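Local coordinates for protein beta-glucosidase (Chaetomella raphigera, PDB 6JXG) that probably hydrolyses terminal, non-reducing beta-D-glucosyl residues to release beta-D-glucose in cellulose degradation, as a secreted glycoside hydrolase of family 3, at residues L54-D58 with V304-S308; I63-V69 with E97-I103; V69-P73 with V325-A330; G108-G112 with M138-I142; I366-R372 with T387-L393. All blocks are in the same frame, centred on the assembly; numbering follows the deposited sequence.

Interaction 1: L54-D58 with V304-S308; sequences LCYQD and VTWSS
Gln57 and Trp306 come at each other from opposite directions, and the glutamine amide meets the edge of the indole, not its face. OE1 of Gln57 lies near the ring plane, 3.6 Å from CH2 of Trp306, with amide and ring planes 80° apart. The glutamine puts its CG anti to the backbone N (chi1 -165°) and then bends at chi2, which brings Gln57 NE2 to 3.0 Å from Ser308 OG in a nearly straight hydrogen bond (164°) that keeps to the amide plane. Both ends of this buried amide are used: OE1 also accepts from Val40 N, NE2 also donates to Arg64 O, and Ser308 OG is bonded to Pro38 O. Cys55 and Gln57, two residues apart, lie on the same face of strand 55-57 of the glycoside hydrolase family 3 N-terminal, TIM-barrel-type domain, and both point to the loop 304-308. The sulfur packs against apolar groups: Cys55 SG, tied to Cys39 in a disulfide, rests 4.0 Å from Val304 CG2 and makes an oblique sulfur-aromatic contact with the Trp306 six-membered ring, 5.2 Å from its centroid. The other Val304 branch, CG1, sits over the centre of one indole face. Trp306 NE1 donates to Leu101 O.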
# COMPACT_ATOMS: atom_id res chain seq x y z
N LEU A 54 -15.75 -17.23 12.58
CA LEU A 54 -14.66 -16.32 12.21
C LEU A 54 -15.07 -15.31 11.14
O LEU A 54 -15.65 -15.71 10.11
CB LEU A 54 -13.40 -17.04 11.73
CG LEU A 54 -12.76 -17.89 12.83
CD1 LEU A 54 -11.75 -18.86 12.20
CD2 LEU A 54 -12.03 -17.02 13.83
N CYS A 55 -14.73 -14.04 11.38
CA CYS A 55 -15.22 -12.91 10.58
C CYS A 55 -14.02 -12.34 9.81
O CYS A 55 -13.02 -11.91 10.44
CB CYS A 55 -15.83 -11.85 11.50
SG CYS A 55 -16.25 -10.27 10.65
N TYR A 56 -14.14 -12.38 8.47
CA TYR A 56 -13.13 -11.82 7.57
C TYR A 56 -13.76 -10.59 6.92
O TYR A 56 -14.84 -10.69 6.27
CB TYR A 56 -12.83 -12.85 6.47
CG TYR A 56 -12.13 -14.13 6.90
CD1 TYR A 56 -10.80 -14.38 6.56
CD2 TYR A 56 -12.81 -15.12 7.53
CE1 TYR A 56 -10.20 -15.54 6.92
CE2 TYR A 56 -12.21 -16.29 7.92
CZ TYR A 56 -10.90 -16.51 7.60
OH TYR A 56 -10.33 -17.70 7.97
N GLN A 57 -13.10 -9.45 7.09
CA GLN A 57 -13.67 -8.19 6.65
C GLN A 57 -12.64 -7.34 5.86
O GLN A 57 -11.50 -7.15 6.29
CB GLN A 57 -14.27 -7.38 7.81
CG GLN A 57 -15.18 -6.25 7.36
CD GLN A 57 -16.54 -6.77 6.90
OE1 GLN A 57 -16.85 -7.98 7.01
NE2 GLN A 57 -17.39 -5.86 6.40
N ASP A 58 -13.10 -6.80 4.73
CA ASP A 58 -12.32 -5.75 3.99
C ASP A 58 -12.31 -4.44 4.84
O ASP A 58 -13.13 -4.25 5.78
CB ASP A 58 -12.97 -5.45 2.66
CG ASP A 58 -12.74 -6.51 1.60
OD1 ASP A 58 -11.62 -7.00 1.56
OD2 ASP A 58 -13.70 -6.83 0.83
N VAL A 304 -19.61 -9.97 16.75
CA VAL A 304 -20.12 -9.17 15.65
C VAL A 304 -21.61 -8.93 15.92
O VAL A 304 -22.33 -9.91 16.09
CB VAL A 304 -19.93 -9.94 14.33
CG1 VAL A 304 -20.69 -9.29 13.19
CG2 VAL A 304 -18.41 -9.99 14.03
N THR A 305 -22.06 -7.67 15.94
CA THR A 305 -23.51 -7.34 16.15
C THR A 305 -24.07 -6.54 15.00
O THR A 305 -25.12 -5.90 15.07
CB THR A 305 -23.69 -6.60 17.50
OG1 THR A 305 -23.13 -5.28 17.43
CG2 THR A 305 -22.97 -7.40 18.67
N TRP A 306 -23.37 -6.57 13.87
CA TRP A 306 -23.73 -5.79 12.73
C TRP A 306 -23.77 -6.72 11.47
O TRP A 306 -23.36 -7.91 11.54
CB TRP A 306 -22.71 -4.66 12.46
CG TRP A 306 -21.33 -5.10 12.55
CD1 TRP A 306 -20.61 -5.12 13.64
CD2 TRP A 306 -20.53 -5.68 11.52
NE1 TRP A 306 -19.39 -5.67 13.41
CE2 TRP A 306 -19.31 -6.01 12.09
CE3 TRP A 306 -20.74 -5.94 10.16
CZ2 TRP A 306 -18.30 -6.61 11.37
CZ3 TRP A 306 -19.69 -6.55 9.43
CH2 TRP A 306 -18.49 -6.80 10.01
N SER A 307 -24.25 -6.19 10.37
CA SER A 307 -24.14 -6.91 9.08
C SER A 307 -23.56 -6.02 8.01
O SER A 307 -23.90 -4.83 7.90
CB SER A 307 -25.54 -7.42 8.63
OG SER A 307 -25.62 -8.17 7.42
N SER A 308 -22.75 -6.63 7.13
CA SER A 308 -22.33 -5.96 5.89
C SER A 308 -23.46 -5.62 4.96
O SER A 308 -23.32 -4.76 4.09
CB SER A 308 -21.33 -6.89 5.18
OG SER A 308 -20.09 -7.01 5.94

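Interaction 2: I63-V69 with E97-I103; sequences IRFVQNV and EAKALGI. With NAG (2-acetamido-2-deoxy-beta-D-glucopyranose), chain B.
A water joins Glu97 to the backbone of the facing loop, the polar link in an otherwise apolar contact. It accepts from Ile63 N at 2.9 Å and donates to Glu97 OE1 at 2.7 Å, so the water links the Ile63 amide to the carboxylate. The carboxylate gets there because the Glu97 chain runs extended beyond CG (chi2 -166°); Glu97 OE1 also lies 3.4 Å from Val69 CB, while OE2 is bonded to His322. Beside it, Leu101 CD1 is a methyl shared by three branched side chains. Val66 CG1 meets Leu101 CD1 tip to tip at 3.9 Å, Ile63 slides past Leu101 in the opposite direction, and the Val69 and Leu101 side chains cross at about a right angle. Ile63 CG2 touches both Leu101 CD1 and, tip to tip at 3.7 Å, Ile103 CD1, while Ile63 CD1 lies against Ala98, whose small side chain lets the isoleucine come close to the helix. Asn68 ND2 carries an N-linked NAG, whose C8 lies against Gln67 CB. Helix 84-100 ends here in a Schellman motif, with Gly102 at positive phi (82°), where glycine is favoured, and bonds from Gly102 N to Lys99 O and Ile103 N to Ala98 O.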
# COMPACT_ATOMS: atom_id res chain seq x y z
N ILE A 63 -12.64 -0.16 7.67
CA ILE A 63 -13.61 -1.27 7.70
C ILE A 63 -14.62 -1.02 6.60
O ILE A 63 -15.25 0.09 6.54
CB ILE A 63 -14.39 -1.31 9.02
CG1 ILE A 63 -13.46 -1.18 10.24
CG2 ILE A 63 -15.25 -2.59 9.06
CD1 ILE A 63 -12.31 -2.15 10.28
N ARG A 64 -14.75 -1.96 5.68
CA ARG A 64 -15.73 -1.86 4.61
C ARG A 64 -17.18 -2.14 5.13
O ARG A 64 -17.38 -2.94 6.05
CB ARG A 64 -15.36 -2.84 3.52
CG ARG A 64 -16.08 -2.62 2.19
CD ARG A 64 -15.62 -3.74 1.23
NE ARG A 64 -16.39 -3.59 0.00
CZ ARG A 64 -16.53 -4.56 -0.93
NH1 ARG A 64 -15.96 -5.75 -0.82
NH2 ARG A 64 -17.29 -4.28 -1.98
N PHE A 65 -18.13 -1.39 4.58
CA PHE A 65 -19.60 -1.51 4.76
C PHE A 65 -20.10 -0.90 6.09
O PHE A 65 -21.15 -0.24 6.14
CB PHE A 65 -20.12 -2.97 4.59
CG PHE A 65 -19.87 -3.57 3.22
CD1 PHE A 65 -20.47 -3.04 2.08
CD2 PHE A 65 -19.10 -4.70 3.05
CE1 PHE A 65 -20.28 -3.59 0.82
CE2 PHE A 65 -18.94 -5.26 1.76
CZ PHE A 65 -19.53 -4.70 0.67
N VAL A 66 -19.42 -1.17 7.18
CA VAL A 66 -19.88 -0.78 8.51
C VAL A 66 -19.85 0.74 8.72
O VAL A 66 -18.91 1.44 8.32
CB VAL A 66 -19.01 -1.48 9.56
CG1 VAL A 66 -19.46 -1.19 10.97
CG2 VAL A 66 -19.00 -2.97 9.34
N GLN A 67 -20.91 1.26 9.35
CA GLN A 67 -20.99 2.65 9.62
C GLN A 67 -20.17 3.00 10.89
O GLN A 67 -19.80 2.10 11.71
CB GLN A 67 -22.45 3.11 9.74
CG GLN A 67 -23.32 2.82 8.56
CD GLN A 67 -22.70 3.38 7.31
OE1 GLN A 67 -22.45 4.55 7.26
NE2 GLN A 67 -22.37 2.52 6.33
N ASN A 68 -19.90 4.31 11.02
CA ASN A 68 -19.17 4.84 12.19
C ASN A 68 -17.82 4.17 12.33
O ASN A 68 -17.42 3.81 13.41
CB ASN A 68 -19.96 4.62 13.46
CG ASN A 68 -20.88 5.75 13.75
OD1 ASN A 68 -20.60 6.92 13.41
ND2 ASN A 68 -22.01 5.43 14.35
N VAL A 69 -17.11 4.11 11.20
CA VAL A 69 -15.73 3.71 11.19
C VAL A 69 -14.89 4.84 10.51
O VAL A 69 -15.43 5.77 9.95
CB VAL A 69 -15.54 2.38 10.42
CG1 VAL A 69 -16.42 1.30 11.01
CG2 VAL A 69 -15.84 2.56 8.95
N GLU A 97 -10.19 -0.58 15.51
CA GLU A 97 -11.56 -0.59 15.02
C GLU A 97 -12.07 -2.03 14.69
O GLU A 97 -13.23 -2.38 14.97
CB GLU A 97 -11.76 0.37 13.83
CG GLU A 97 -11.47 1.80 14.21
CD GLU A 97 -11.93 2.90 13.24
OE1 GLU A 97 -12.61 2.66 12.20
OE2 GLU A 97 -11.53 4.07 13.56
N ALA A 98 -11.24 -2.81 13.97
CA ALA A 98 -11.58 -4.15 13.54
C ALA A 98 -11.93 -4.99 14.83
O ALA A 98 -13.01 -5.64 14.91
CB ALA A 98 -10.41 -4.75 12.78
N LYS A 99 -11.03 -5.00 15.82
CA LYS A 99 -11.26 -5.76 17.04
C LYS A 99 -12.57 -5.36 17.72
O LYS A 99 -13.35 -6.21 18.19
CB LYS A 99 -10.08 -5.61 18.02
CG LYS A 99 -10.43 -6.18 19.41
CD LYS A 99 -9.20 -6.63 20.22
CE LYS A 99 -9.64 -7.14 21.62
NZ LYS A 99 -8.64 -6.81 22.72
N ALA A 100 -12.77 -4.04 17.83
CA ALA A 100 -13.91 -3.52 18.56
C ALA A 100 -15.25 -3.97 17.90
O ALA A 100 -16.26 -4.10 18.57
CB ALA A 100 -13.80 -2.01 18.69
N LEU A 101 -15.23 -4.17 16.57
CA LEU A 101 -16.32 -4.75 15.81
C LEU A 101 -16.41 -6.28 15.78
O LEU A 101 -17.30 -6.81 15.14
CB LEU A 101 -16.18 -4.25 14.37
CG LEU A 101 -16.44 -2.73 14.23
CD1 LEU A 101 -16.23 -2.24 12.80
CD2 LEU A 101 -17.81 -2.28 14.71
N GLY A 102 -15.44 -6.98 16.37
CA GLY A 102 -15.44 -8.41 16.46
C GLY A 102 -14.90 -9.02 15.17
O GLY A 102 -15.03 -10.19 14.94
N ILE A 103 -14.23 -8.21 14.35
CA ILE A 103 -13.60 -8.73 13.11
C ILE A 103 -12.40 -9.56 13.46
O ILE A 103 -11.46 -9.09 14.14
CB ILE A 103 -13.26 -7.58 12.15
CG1 ILE A 103 -14.55 -6.93 11.71
CG2 ILE A 103 -12.45 -8.08 10.93
CD1 ILE A 103 -14.42 -5.69 10.92
C1 NAG B . -22.96 6.45 14.73
C2 NAG B . -24.44 6.07 14.61
C3 NAG B . -25.26 7.17 15.26
C4 NAG B . -24.84 7.27 16.71
C5 NAG B . -23.39 7.71 16.66
C6 NAG B . -22.74 8.05 18.00
C7 NAG B . -25.14 4.77 12.68
C8 NAG B . -25.51 4.72 11.23
N2 NAG B . -24.83 5.93 13.22
O3 NAG B . -26.61 6.78 15.18
O4 NAG B . -25.67 8.20 17.38
O5 NAG B . -22.67 6.64 16.11
O6 NAG B . -23.11 6.97 18.82
O7 NAG B . -25.14 3.75 13.35
O HOH W 1 -11.96 1.74 9.71

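Interaction 3: V69-P73 with V325-A330; sequences VTAFP and VARAIA
Pro73 presses its ring against helix 323-332, and its CG lies only 3.5 Å from Ile329 CG2, tighter than usual for two carbons. Pro73 CB is equally close to the same methyl. In Ile329, CG1 is anti to the carbonyl carbon (chi1 -66°), which leaves CG2 anti to the backbone N and facing the proline. One turn earlier comes Ala326: Pro73 CD is 3.9 Å from Ala326 CB, while the same Pro73 CG that meets Ile329 also lies 3.6 Å from Ala326 O, a carbonyl already occupied by the helical bond from Ala330 N. Alanine's short side chain allows the loop to come close, and the CA atoms of Phe72 and Ala326 are 5.3 Å apart. Phe72 extends the contact along the helix, its CE1 edge meeting Val325 CG1 at 4.0 Å near the ring plane. The contact joins the loop leading into helix 75-79 of the N-terminal family 3 domain to helix 323-332, far along the chain, and it consists of shape fit between apolar groups. Around this first shell, Thr70 places CG2 over the centre of one Phe72 face, 3.5 Å above the plane, and its OG1 is held by Glu97 OE2 of helix 84-100. That helix also supplies Ala93 against Phe72, Ser89 against Val325 and Leu86 against Ile329. Gln509 OE1 takes Ala71 N, and Arg90 NH2 donates to Pro73 O.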
# COMPACT_ATOMS: atom_id res chain seq x y z
N VAL A 69 -17.11 4.11 11.20
CA VAL A 69 -15.73 3.71 11.19
C VAL A 69 -14.89 4.84 10.51
O VAL A 69 -15.43 5.77 9.95
CB VAL A 69 -15.54 2.38 10.42
CG1 VAL A 69 -16.42 1.30 11.01
CG2 VAL A 69 -15.84 2.56 8.95
N THR A 70 -13.59 4.73 10.60
CA THR A 70 -12.69 5.72 10.02
C THR A 70 -12.32 5.31 8.58
O THR A 70 -11.93 4.17 8.34
CB THR A 70 -11.41 5.86 10.87
OG1 THR A 70 -11.79 6.33 12.18
CG2 THR A 70 -10.41 6.87 10.30
N ALA A 71 -12.32 6.28 7.68
CA ALA A 71 -11.84 6.07 6.33
C ALA A 71 -10.41 6.66 6.26
O ALA A 71 -10.22 7.86 6.13
CB ALA A 71 -12.78 6.70 5.31
N PHE A 72 -9.43 5.79 6.54
CA PHE A 72 -8.06 6.19 6.61
C PHE A 72 -7.53 6.50 5.21
O PHE A 72 -8.12 6.12 4.22
CB PHE A 72 -7.20 5.09 7.22
CG PHE A 72 -7.50 4.76 8.68
CD1 PHE A 72 -6.96 5.50 9.72
CD2 PHE A 72 -8.39 3.76 9.00
CE1 PHE A 72 -7.28 5.17 11.04
CE2 PHE A 72 -8.68 3.43 10.30
CZ PHE A 72 -8.14 4.18 11.32
N PRO A 73 -6.41 7.23 5.12
CA PRO A 73 -5.71 7.40 3.85
C PRO A 73 -5.35 6.07 3.21
O PRO A 73 -5.18 5.02 3.89
CB PRO A 73 -4.44 8.15 4.24
CG PRO A 73 -4.79 8.88 5.48
CD PRO A 73 -5.81 8.02 6.20
N VAL A 325 -4.48 10.41 13.35
CA VAL A 325 -3.50 9.80 12.44
C VAL A 325 -3.98 9.92 11.00
O VAL A 325 -3.17 10.11 10.14
CB VAL A 325 -3.15 8.33 12.81
CG1 VAL A 325 -4.30 7.39 12.56
CG2 VAL A 325 -1.94 7.88 12.00
N ALA A 326 -5.29 9.87 10.76
CA ALA A 326 -5.81 10.08 9.42
C ALA A 326 -5.40 11.50 8.86
O ALA A 326 -4.92 11.64 7.73
CB ALA A 326 -7.29 9.82 9.35
N ARG A 327 -5.54 12.52 9.69
CA ARG A 327 -5.11 13.85 9.32
C ARG A 327 -3.60 13.95 9.14
O ARG A 327 -3.12 14.59 8.20
CB ARG A 327 -5.58 14.88 10.34
CG ARG A 327 -5.35 16.32 9.82
CD ARG A 327 -5.89 17.27 10.83
NE ARG A 327 -5.60 18.65 10.44
CZ ARG A 327 -6.30 19.68 10.87
NH1 ARG A 327 -7.34 19.50 11.68
NH2 ARG A 327 -5.97 20.91 10.50
N ALA A 328 -2.82 13.33 10.03
CA ALA A 328 -1.39 13.46 9.94
C ALA A 328 -0.84 12.84 8.64
O ALA A 328 0.05 13.41 8.01
CB ALA A 328 -0.71 12.86 11.17
N ILE A 329 -1.41 11.71 8.21
CA ILE A 329 -1.02 11.12 6.91
C ILE A 329 -1.54 11.88 5.71
O ILE A 329 -0.82 12.00 4.71
CB ILE A 329 -1.43 9.63 6.90
CG1 ILE A 329 -0.60 8.87 7.96
CG2 ILE A 329 -1.31 9.03 5.50
CD1 ILE A 329 -1.05 7.50 8.27
N ALA A 330 -2.77 12.40 5.76
CA ALA A 330 -3.31 13.25 4.70
C ALA A 330 -2.41 14.46 4.52
O ALA A 330 -2.19 14.91 3.41
CB ALA A 330 -4.70 13.73 5.02

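Interaction 4: G108-G112 with M138-I142; sequences GPVAG and MSNTI
Met138 crosses the ring of Pro109 at a slant, folding back over the loop instead of stretching out. Its chain bends at both chi2 (-63°) and chi3 (-65°), which turns the terminal methyl in between two small side groups: Met138 CE lies 3.6 Å from Pro109 CG and 3.7 Å from Ala111 CB. The sulfur follows the loop backbone, with Met138 SD 3.5 Å from Ala111 N and 3.6 Å from Val110 C. A flexible methionine suits this place, since it can mould itself to peptide and proline ring alike. Ile142, one turn further along helix 131-147, comes to the same ring at about a right angle and sets its CG1 3.6 Å from Pro109 CD. Thr141 adds its methyl, CG2, at 3.9 Å from Pro109 CG; CG2 stands anti to the backbone N, while OG1 on the other branch bonds back to Ala137 O within the helix. The peptide bond before Pro109 is cis, a geometry that proline tolerates better than other residues. Here the loop follows strand 105-106 of the barrel-type domain, and helix 184-191 closes over Ala111, Met138 and Ile142. With no hydrogen bond across the two segments, cohesion rests on dispersion and shape.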
# COMPACT_ATOMS: atom_id res chain seq x y z
N GLY A 108 -6.06 -6.83 4.85
CA GLY A 108 -4.96 -6.01 4.33
C GLY A 108 -3.76 -6.20 5.29
O GLY A 108 -3.89 -6.84 6.36
N PRO A 109 -2.62 -5.60 4.99
CA PRO A 109 -2.38 -4.68 3.94
C PRO A 109 -1.96 -5.36 2.60
O PRO A 109 -1.96 -6.54 2.48
CB PRO A 109 -1.26 -3.81 4.48
CG PRO A 109 -0.41 -4.77 5.33
CD PRO A 109 -1.43 -5.81 5.82
N VAL A 110 -1.71 -4.52 1.60
CA VAL A 110 -1.50 -4.97 0.24
C VAL A 110 -0.05 -4.89 -0.18
O VAL A 110 0.51 -3.79 -0.33
CB VAL A 110 -2.40 -4.15 -0.71
CG1 VAL A 110 -2.09 -4.49 -2.15
CG2 VAL A 110 -3.90 -4.36 -0.43
N ALA A 111 0.58 -6.06 -0.30
CA ALA A 111 1.94 -6.22 -0.88
C ALA A 111 1.99 -6.52 -2.37
O ALA A 111 3.08 -6.50 -2.96
CB ALA A 111 2.69 -7.33 -0.20
N GLY A 112 0.85 -6.91 -2.95
CA GLY A 112 0.73 -7.34 -4.38
C GLY A 112 -0.67 -6.89 -4.82
O GLY A 112 -1.70 -7.34 -4.30
N MET A 138 4.65 -2.57 4.99
CA MET A 138 3.99 -3.82 5.29
C MET A 138 4.23 -4.22 6.74
O MET A 138 3.25 -4.46 7.47
CB MET A 138 4.41 -4.99 4.36
CG MET A 138 3.91 -4.96 2.93
SD MET A 138 2.18 -5.05 2.70
CE MET A 138 1.84 -6.69 3.34
N SER A 139 5.50 -4.21 7.18
CA SER A 139 5.84 -4.69 8.51
C SER A 139 5.32 -3.74 9.58
O SER A 139 4.70 -4.19 10.57
CB SER A 139 7.35 -4.94 8.67
OG SER A 139 8.06 -3.75 8.48
N ASN A 140 5.38 -2.44 9.33
CA ASN A 140 4.88 -1.53 10.34
C ASN A 140 3.35 -1.56 10.40
O ASN A 140 2.78 -1.42 11.46
CB ASN A 140 5.38 -0.09 10.12
CG ASN A 140 6.74 0.12 10.70
OD1 ASN A 140 6.90 0.29 11.91
ND2 ASN A 140 7.75 0.08 9.84
N THR A 141 2.68 -1.69 9.25
CA THR A 141 1.20 -1.80 9.25
C THR A 141 0.69 -3.08 9.96
O THR A 141 -0.21 -3.05 10.77
CB THR A 141 0.66 -1.79 7.81
OG1 THR A 141 1.09 -0.56 7.14
CG2 THR A 141 -0.83 -1.87 7.85
N ILE A 142 1.30 -4.20 9.66
CA ILE A 142 0.95 -5.47 10.24
C ILE A 142 1.22 -5.44 11.74
O ILE A 142 0.41 -5.93 12.53
CB ILE A 142 1.70 -6.57 9.58
CG1 ILE A 142 1.08 -6.76 8.20
CG2 ILE A 142 1.64 -7.90 10.37
CD1 ILE A 142 1.97 -7.54 7.30

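Interaction 5: I366-R372 with T387-L393; sequences INSCSDR and TADFPYL
Asn367 uses both ends of its amide on the backbone of a single residue, Phe390. Asn367 OD1 accepts from Phe390 N at 2.8 Å, the donor tilted 16° from the carbonyl plane, and Asn367 ND2 donates to Phe390 O at 2.9 Å, in the plane of that carbonyl and on a lone pair. Asparagine fits because it offers donor and acceptor together, and the two bonds should fix the amide's rotation. Amide and ring planes are nearly parallel, and OD1 lies at the ring's edge, near its plane. Beyond it, Arg372 folds back at chi2 and chi3 (-74° and 82°), laying the face of its guanidinium over Asn367 OD1. Arg372 NH2 has two acceptors: Asp389 OD1 at 3.0 Å, a salt bridge within the guanidinium plane that meets the carboxylate on its anti side, and Ala388 O at 3.0 Å, where the donor stands above the carbonyl plane. NH1 reaches water 3, which in turn donates to Asp389 OD1, and makes a weak bond to Cys369 O. A second water donates to both Asp371 OD1 and Thr387 OG1; Asp371 OD2 is hydrogen-bonded to Tyr444 OH, and Thr387 OG1 to Gly384 O. Ile366 closes the apolar end, its CD1 3.6 Å from Phe390 CB. Both segments belong to the long loop between strand 351-355 and helix 396-406 of the family 3 C-terminal domain. The Cys369-Cys374 disulfide braces the loop itself, while a salt bridge from Asp371 OD1 to Arg64 and a hydrogen bond from Gln67 NE2 to Asp389 OD2 join it to the N-terminal domain.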
# COMPACT_ATOMS: atom_id res chain seq x y z
N ILE A 366 -21.19 11.77 -0.29
CA ILE A 366 -19.79 11.32 -0.33
C ILE A 366 -19.74 9.79 -0.45
O ILE A 366 -18.74 9.28 -0.95
CB ILE A 366 -18.93 11.83 0.88
CG1 ILE A 366 -19.56 11.35 2.20
CG2 ILE A 366 -18.78 13.36 0.80
CD1 ILE A 366 -18.95 11.87 3.47
N ASN A 367 -20.82 9.11 0.00
CA ASN A 367 -20.93 7.65 -0.13
C ASN A 367 -22.00 7.20 -1.13
O ASN A 367 -22.43 6.06 -1.07
CB ASN A 367 -21.23 7.03 1.23
CG ASN A 367 -20.14 7.28 2.23
OD1 ASN A 367 -18.94 7.14 1.92
ND2 ASN A 367 -20.53 7.65 3.47
N SER A 368 -22.35 8.09 -2.08
CA SER A 368 -23.38 7.81 -3.02
C SER A 368 -23.01 6.92 -4.14
O SER A 368 -23.89 6.48 -4.84
CB SER A 368 -23.97 9.12 -3.60
OG SER A 368 -23.03 9.88 -4.37
N CYS A 369 -21.73 6.60 -4.37
CA CYS A 369 -21.39 5.66 -5.46
C CYS A 369 -20.97 4.40 -4.81
O CYS A 369 -20.07 4.43 -3.97
CB CYS A 369 -20.24 6.21 -6.38
SG CYS A 369 -20.53 7.90 -7.04
N SER A 370 -21.54 3.28 -5.23
CA SER A 370 -21.28 1.98 -4.66
C SER A 370 -19.77 1.68 -4.74
O SER A 370 -19.14 1.85 -5.81
CB SER A 370 -22.07 0.94 -5.44
OG SER A 370 -21.79 -0.34 -4.97
N ASP A 371 -19.17 1.26 -3.64
CA ASP A 371 -17.74 0.94 -3.60
C ASP A 371 -16.85 2.08 -4.13
O ASP A 371 -15.77 1.84 -4.58
CB ASP A 371 -17.44 -0.36 -4.35
CG ASP A 371 -18.15 -1.57 -3.75
OD1 ASP A 371 -18.39 -1.58 -2.54
OD2 ASP A 371 -18.37 -2.55 -4.50
N ARG A 372 -17.32 3.32 -4.00
CA ARG A 372 -16.63 4.57 -4.44
C ARG A 372 -16.35 4.55 -5.96
O ARG A 372 -15.40 5.19 -6.44
CB ARG A 372 -15.33 4.84 -3.67
CG ARG A 372 -15.42 4.53 -2.18
CD ARG A 372 -16.23 5.61 -1.46
NE ARG A 372 -17.68 5.40 -1.57
CZ ARG A 372 -18.41 4.67 -0.77
NH1 ARG A 372 -19.71 4.59 -1.00
NH2 ARG A 372 -17.91 4.06 0.29
N THR A 387 -12.11 -0.21 0.18
CA THR A 387 -12.87 0.99 0.49
C THR A 387 -13.54 0.92 1.83
O THR A 387 -13.59 -0.14 2.46
CB THR A 387 -13.91 1.30 -0.61
OG1 THR A 387 -14.82 0.20 -0.81
CG2 THR A 387 -13.11 1.62 -1.97
N ALA A 388 -14.15 2.04 2.19
CA ALA A 388 -14.93 2.23 3.43
C ALA A 388 -15.90 3.37 3.14
O ALA A 388 -15.66 4.11 2.21
CB ALA A 388 -14.08 2.60 4.59
N ASP A 389 -16.93 3.47 3.98
CA ASP A 389 -17.91 4.57 3.91
C ASP A 389 -17.30 5.69 4.72
O ASP A 389 -16.77 5.43 5.79
CB ASP A 389 -19.24 4.14 4.47
CG ASP A 389 -20.06 3.29 3.48
OD1 ASP A 389 -19.54 2.83 2.43
OD2 ASP A 389 -21.26 3.13 3.79
N PHE A 390 -17.21 6.90 4.15
CA PHE A 390 -16.70 8.02 4.87
C PHE A 390 -17.68 8.40 5.97
O PHE A 390 -18.88 8.50 5.69
CB PHE A 390 -16.59 9.26 3.97
CG PHE A 390 -15.60 9.12 2.84
CD1 PHE A 390 -14.29 9.37 3.06
CD2 PHE A 390 -16.02 8.80 1.54
CE1 PHE A 390 -13.37 9.33 2.02
CE2 PHE A 390 -15.13 8.75 0.50
CZ PHE A 390 -13.79 9.00 0.75
N PRO A 391 -17.18 8.60 7.22
CA PRO A 391 -18.09 9.19 8.24
C PRO A 391 -18.34 10.68 7.96
O PRO A 391 -19.32 11.23 8.42
CB PRO A 391 -17.34 9.03 9.57
CG PRO A 391 -15.90 8.88 9.17
CD PRO A 391 -15.84 8.36 7.75
N TYR A 392 -17.47 11.28 7.18
CA TYR A 392 -17.53 12.69 6.73
C TYR A 392 -16.34 12.77 5.77
O TYR A 392 -15.52 11.85 5.72
CB TYR A 392 -17.36 13.67 7.91
CG TYR A 392 -16.07 13.56 8.65
CD1 TYR A 392 -14.92 14.22 8.23
CD2 TYR A 392 -15.96 12.75 9.78
CE1 TYR A 392 -13.72 14.09 8.88
CE2 TYR A 392 -14.75 12.63 10.47
CZ TYR A 392 -13.62 13.29 9.98
OH TYR A 392 -12.39 13.16 10.67
N LEU A 393 -16.29 13.78 4.93
CA LEU A 393 -15.09 13.97 4.07
C LEU A 393 -14.83 15.46 4.05
O LEU A 393 -15.67 16.22 3.56
CB LEU A 393 -15.31 13.42 2.66
CG LEU A 393 -14.21 13.76 1.64
CD1 LEU A 393 -12.87 13.24 2.12
CD2 LEU A 393 -14.56 13.21 0.27
O HOH W 2 -17.35 -0.66 -0.32
O HOH W 3 -21.63 2.83 0.45

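In the fold
From the N terminus, strand 55-57 opens a loop that interaction 1 closes at 304-308, some 246 residues later. Interaction 2 closes a short loop inside it, and interaction 4 closes another, also nested there; both belong to the N-terminal domain. Interaction 3 starts within the 63-69 segment, sharing Val69, and ends on helix 323-332, so it crosses interactions 1 and 2 and encloses interaction 4. Interaction 5 follows all of them in series and closes a loop in the C-terminal domain. It touches interactions 2 and 3, through the Arg64-Asp371 salt bridge and packing of Pro391 on Val69, and thereby joins the two domains.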